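Local coordinates for protein glycosyl hyrolase, family 3 (Deinococcus radiodurans, PDB 3TEV) that probably hydrolyses O-glycosidic bonds, as expected for a TIM-barrel enzyme of glycoside hydrolase family 3, at residues P217-I222 with W253-V258; R243-L248 with L283-D288. All coordinates share one frame; numbering follows the deposited sequence.

Contact 1. Residues P217-I222 with W253-V258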
# COMPACT_ATOMS: atom_id res chain seq x y z
N PRO A 217 15.33 1.67 -5.19
CA PRO A 217 15.68 3.09 -5.00
C PRO A 217 14.66 4.08 -5.61
O PRO A 217 14.71 5.27 -5.28
CB PRO A 217 17.06 3.24 -5.68
CG PRO A 217 17.49 1.85 -6.10
CD PRO A 217 16.25 0.98 -6.11
N GLU A 218 13.78 3.60 -6.48
CA GLU A 218 12.75 4.43 -7.11
C GLU A 218 11.37 4.23 -6.47
O GLU A 218 10.40 4.85 -6.91
CB GLU A 218 12.63 4.12 -8.61
CG GLU A 218 13.67 4.79 -9.50
CD GLU A 218 15.00 4.07 -9.49
OE1 GLU A 218 14.99 2.83 -9.30
OE2 GLU A 218 16.05 4.75 -9.67
N THR A 219 11.28 3.35 -5.48
CA THR A 219 10.00 2.99 -4.88
C THR A 219 9.83 3.59 -3.47
O THR A 219 10.39 3.09 -2.51
CB THR A 219 9.84 1.44 -4.83
OG1 THR A 219 10.11 0.89 -6.13
CG2 THR A 219 8.45 1.04 -4.39
N PRO A 220 9.04 4.67 -3.34
CA PRO A 220 8.88 5.34 -2.04
C PRO A 220 7.97 4.58 -1.04
O PRO A 220 8.04 4.85 0.17
CB PRO A 220 8.24 6.68 -2.40
CG PRO A 220 8.08 6.68 -3.90
CD PRO A 220 8.22 5.29 -4.39
N ALA A 221 7.14 3.67 -1.56
CA ALA A 221 6.20 2.87 -0.75
C ALA A 221 5.95 1.52 -1.40
O ALA A 221 5.92 1.39 -2.65
CB ALA A 221 4.90 3.60 -0.57
N ILE A 222 5.77 0.51 -0.54
CA ILE A 222 5.50 -0.84 -0.97
C ILE A 222 4.31 -1.39 -0.19
O ILE A 222 4.27 -1.25 1.02
CB ILE A 222 6.70 -1.74 -0.70
CG1 ILE A 222 7.88 -1.33 -1.59
CG2 ILE A 222 6.32 -3.21 -0.95
CD1 ILE A 222 9.11 -2.23 -1.45
N TRP A 253 17.84 -5.99 2.08
CA TRP A 253 17.73 -5.05 0.97
C TRP A 253 17.99 -3.59 1.33
O TRP A 253 18.15 -2.78 0.43
CB TRP A 253 16.36 -5.18 0.31
CG TRP A 253 16.18 -6.46 -0.44
CD1 TRP A 253 17.03 -7.54 -0.48
CD2 TRP A 253 15.06 -6.81 -1.25
NE1 TRP A 253 16.52 -8.53 -1.27
CE2 TRP A 253 15.31 -8.12 -1.75
CE3 TRP A 253 13.87 -6.16 -1.60
CZ2 TRP A 253 14.41 -8.77 -2.59
CZ3 TRP A 253 12.97 -6.81 -2.43
CH2 TRP A 253 13.26 -8.11 -2.93
N GLY A 254 18.01 -3.26 2.62
CA GLY A 254 18.25 -1.88 3.04
C GLY A 254 17.10 -0.92 2.74
O GLY A 254 17.30 0.28 2.72
N TYR A 255 15.90 -1.45 2.50
CA TYR A 255 14.75 -0.59 2.16
C TYR A 255 14.34 0.37 3.28
O TYR A 255 14.04 -0.07 4.40
CB TYR A 255 13.54 -1.41 1.73
CG TYR A 255 12.36 -0.58 1.22
CD1 TYR A 255 12.49 0.24 0.09
CD2 TYR A 255 11.13 -0.61 1.87
CE1 TYR A 255 11.42 1.00 -0.40
CE2 TYR A 255 10.03 0.14 1.40
CZ TYR A 255 10.19 0.95 0.25
OH TYR A 255 9.13 1.70 -0.23
N ASP A 256 14.30 1.67 2.99
CA ASP A 256 13.89 2.65 4.00
C ASP A 256 12.59 3.40 3.65
O ASP A 256 12.26 4.39 4.29
CB ASP A 256 15.03 3.63 4.34
CG ASP A 256 14.95 4.18 5.80
OD1 ASP A 256 14.42 3.50 6.74
OD2 ASP A 256 15.43 5.31 6.02
N GLY A 257 11.84 2.92 2.66
CA GLY A 257 10.58 3.54 2.34
C GLY A 257 9.43 3.03 3.21
O GLY A 257 9.65 2.27 4.15
N VAL A 258 8.21 3.43 2.86
CA VAL A 258 7.01 3.09 3.61
C VAL A 258 6.57 1.66 3.28
O VAL A 258 6.48 1.28 2.10
CB VAL A 258 5.87 4.06 3.25
CG1 VAL A 258 4.48 3.56 3.74
CG2 VAL A 258 6.20 5.48 3.77

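Contact 2. Residues R243-L248 with L283-D288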
# COMPACT_ATOMS: atom_id res chain seq x y z
N ARG A 243 10.26 -12.01 9.35
CA ARG A 243 11.34 -12.48 8.47
C ARG A 243 11.30 -11.77 7.11
O ARG A 243 12.35 -11.45 6.53
CB ARG A 243 11.30 -14.01 8.29
CG ARG A 243 11.61 -14.79 9.58
CD ARG A 243 11.63 -16.32 9.37
NE ARG A 243 12.62 -16.69 8.36
CZ ARG A 243 13.32 -17.83 8.35
NH1 ARG A 243 13.15 -18.74 9.31
NH2 ARG A 243 14.19 -18.05 7.37
N ILE A 244 10.09 -11.49 6.62
CA ILE A 244 9.94 -10.90 5.30
C ILE A 244 10.03 -9.38 5.35
O ILE A 244 10.83 -8.77 4.63
CB ILE A 244 8.64 -11.36 4.60
CG1 ILE A 244 8.75 -12.87 4.28
CG2 ILE A 244 8.36 -10.49 3.37
CD1 ILE A 244 7.54 -13.48 3.61
N LEU A 245 9.23 -8.76 6.21
CA LEU A 245 9.20 -7.31 6.26
C LEU A 245 10.49 -6.72 6.83
O LEU A 245 10.96 -5.69 6.33
CB LEU A 245 7.98 -6.81 7.01
CG LEU A 245 6.63 -7.30 6.51
CD1 LEU A 245 5.55 -6.59 7.27
CD2 LEU A 245 6.40 -7.12 5.00
N THR A 246 11.06 -7.34 7.87
CA THR A 246 12.26 -6.81 8.51
C THR A 246 13.52 -7.52 8.00
O THR A 246 14.43 -6.89 7.50
CB THR A 246 12.19 -6.84 10.08
OG1 THR A 246 11.11 -6.01 10.53
CG2 THR A 246 13.49 -6.33 10.72
N GLY A 247 13.54 -8.85 8.10
CA GLY A 247 14.70 -9.64 7.66
C GLY A 247 15.09 -9.34 6.22
O GLY A 247 16.22 -8.91 5.94
N LEU A 248 14.13 -9.51 5.32
CA LEU A 248 14.40 -9.32 3.91
C LEU A 248 14.37 -7.84 3.49
O LEU A 248 15.41 -7.28 3.11
CB LEU A 248 13.44 -10.17 3.06
CG LEU A 248 13.53 -10.08 1.54
CD1 LEU A 248 14.85 -10.63 1.04
CD2 LEU A 248 12.36 -10.88 0.96
N LEU A 283 2.45 -4.28 12.44
CA LEU A 283 3.32 -3.18 12.82
C LEU A 283 4.59 -3.75 13.44
O LEU A 283 5.68 -3.34 13.07
CB LEU A 283 2.60 -2.22 13.76
CG LEU A 283 1.47 -1.40 13.12
CD1 LEU A 283 0.55 -0.85 14.20
CD2 LEU A 283 2.01 -0.27 12.18
N ARG A 284 4.45 -4.73 14.33
CA ARG A 284 5.61 -5.36 14.98
C ARG A 284 6.52 -6.03 13.95
O ARG A 284 7.75 -5.90 14.03
CB ARG A 284 5.17 -6.41 16.00
CG ARG A 284 4.71 -5.87 17.34
CD ARG A 284 4.57 -7.00 18.38
NE ARG A 284 4.39 -6.45 19.72
CZ ARG A 284 3.39 -6.75 20.54
NH1 ARG A 284 2.46 -7.63 20.17
NH2 ARG A 284 3.32 -6.19 21.73
N ALA A 285 5.93 -6.75 13.00
CA ALA A 285 6.72 -7.42 11.96
C ALA A 285 7.54 -6.44 11.10
O ALA A 285 8.57 -6.82 10.54
CB ALA A 285 5.81 -8.27 11.07
N GLY A 286 7.08 -5.19 10.99
CA GLY A 286 7.79 -4.20 10.18
C GLY A 286 7.01 -3.22 9.32
O GLY A 286 7.63 -2.34 8.70
N ALA A 287 5.68 -3.35 9.23
CA ALA A 287 4.85 -2.36 8.54
C ALA A 287 4.93 -1.00 9.24
O ALA A 287 5.03 -0.94 10.48
CB ALA A 287 3.41 -2.82 8.50
N ASP A 288 4.89 0.07 8.45
CA ASP A 288 4.76 1.43 9.00
C ASP A 288 3.30 1.86 9.11
O ASP A 288 2.97 2.78 9.87
CB ASP A 288 5.47 2.44 8.10
CG ASP A 288 6.91 2.09 7.88
OD1 ASP A 288 7.66 2.01 8.88
OD2 ASP A 288 7.29 1.83 6.72

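Contact 1. Residues P217-I222 with W253-V258
Ala221 and Val258 pair as neighbours in the parallel sheet of the TIM-barrel-like family 3 domain, at the start of strands 221-224 and 258-261, which are joined by a beta-alpha-beta crossover through helix 242-252. Two backbone bonds set the register: Val258 N donates to Pro220 O at 3.0 Å and Ile222 N to Val258 O at 2.8 Å, the latter nearly in line with the carbonyl. On one face of the sheet Ala221 CB meets Val258 CB, where Leu324 and Leu327 of helix 314-330 also pack on Val258. In the loop before strand 258-261, Tyr255 reaches across to Thr219, just ahead of strand 221-224. Its CG lies anti to the backbone N (chi1 -174°). The hydroxyl OH donates to Thr219 O at 3.0 Å, standing 47° out of the carbonyl plane. Ile222 CD1 lies over one ring face, toward the rim, 3.9 Å from the centroid in a CH-pi contact, and CG1 approaches CZ. Over the opposite face sits Gly257 N, from the ring's own segment. Gly257 CA comes 3.6 Å from Pro220 O. The buried phenol thus has its hydroxyl satisfied by a main-chain carbonyl, tying the loop after helix 242-252 to strand 221-224 and the loop leading into it.

Contact 2. Residues R243-L248 with L283-D288
Leu245 on helix 242-252 faces the C-terminal end of helix 275-285, and its side chain packs against the turn that finishes that helix. CB starts the contact, 3.6 Å from Ala285 O and 4.1 Å from Gly286 CA. From CG the chain continues to CD1, which is anti to CA (chi2 -174°) and has as neighbours Ala285 CB at 4.2 Å and Ala287 N at 3.8 Å. One residue on, Thr246 supplies the polar half: OG1 lies beside its own backbone N and donates to Ala285 O at 2.7 Å, from 36° out of the carbonyl plane. The backbones come nearest at Gly286, whose CA is 5.2 Å from Leu245 CA. Gly286 has positive phi and closes the helix in a Schellman motif; having no side chain, it also brings its CA to 3.8 Å from Thr246 OG1. Pro242, at the start of the neighbouring helix, also touches Ala285. Beyond the turn the chain leads to Asp288, which is salt-bridged to Arg250 and Arg323. The contact therefore joins two helices, 242-252 and 275-285, of the layer outside the sheet, with a threonine hydroxyl satisfying a carbonyl of the last helical turn and a leucine packing against the glycine and alanines beside it.

Both contacts are buried and belong to the same run of the barrel, each with one partly exposed residue, Gly257 and Thr246, but contact 1 lies in the sheet, whereas contact 2 joins helices of the surrounding layer. Helix 242-252 connects them: residues 243-248 form one side of contact 2, and the loop that follows the helix enters contact 1, with Trp253 N probably hydrogen-bonded to Leu248 O. At the other end, Asp288 OD2 packs against Val258 CA. Contact 1 combines two backbone bonds with the packing of an aromatic ring; contact 2 has no backbone bond across it and relies on aliphatic packing and one hydroxyl. In each, a glycine admits close approach.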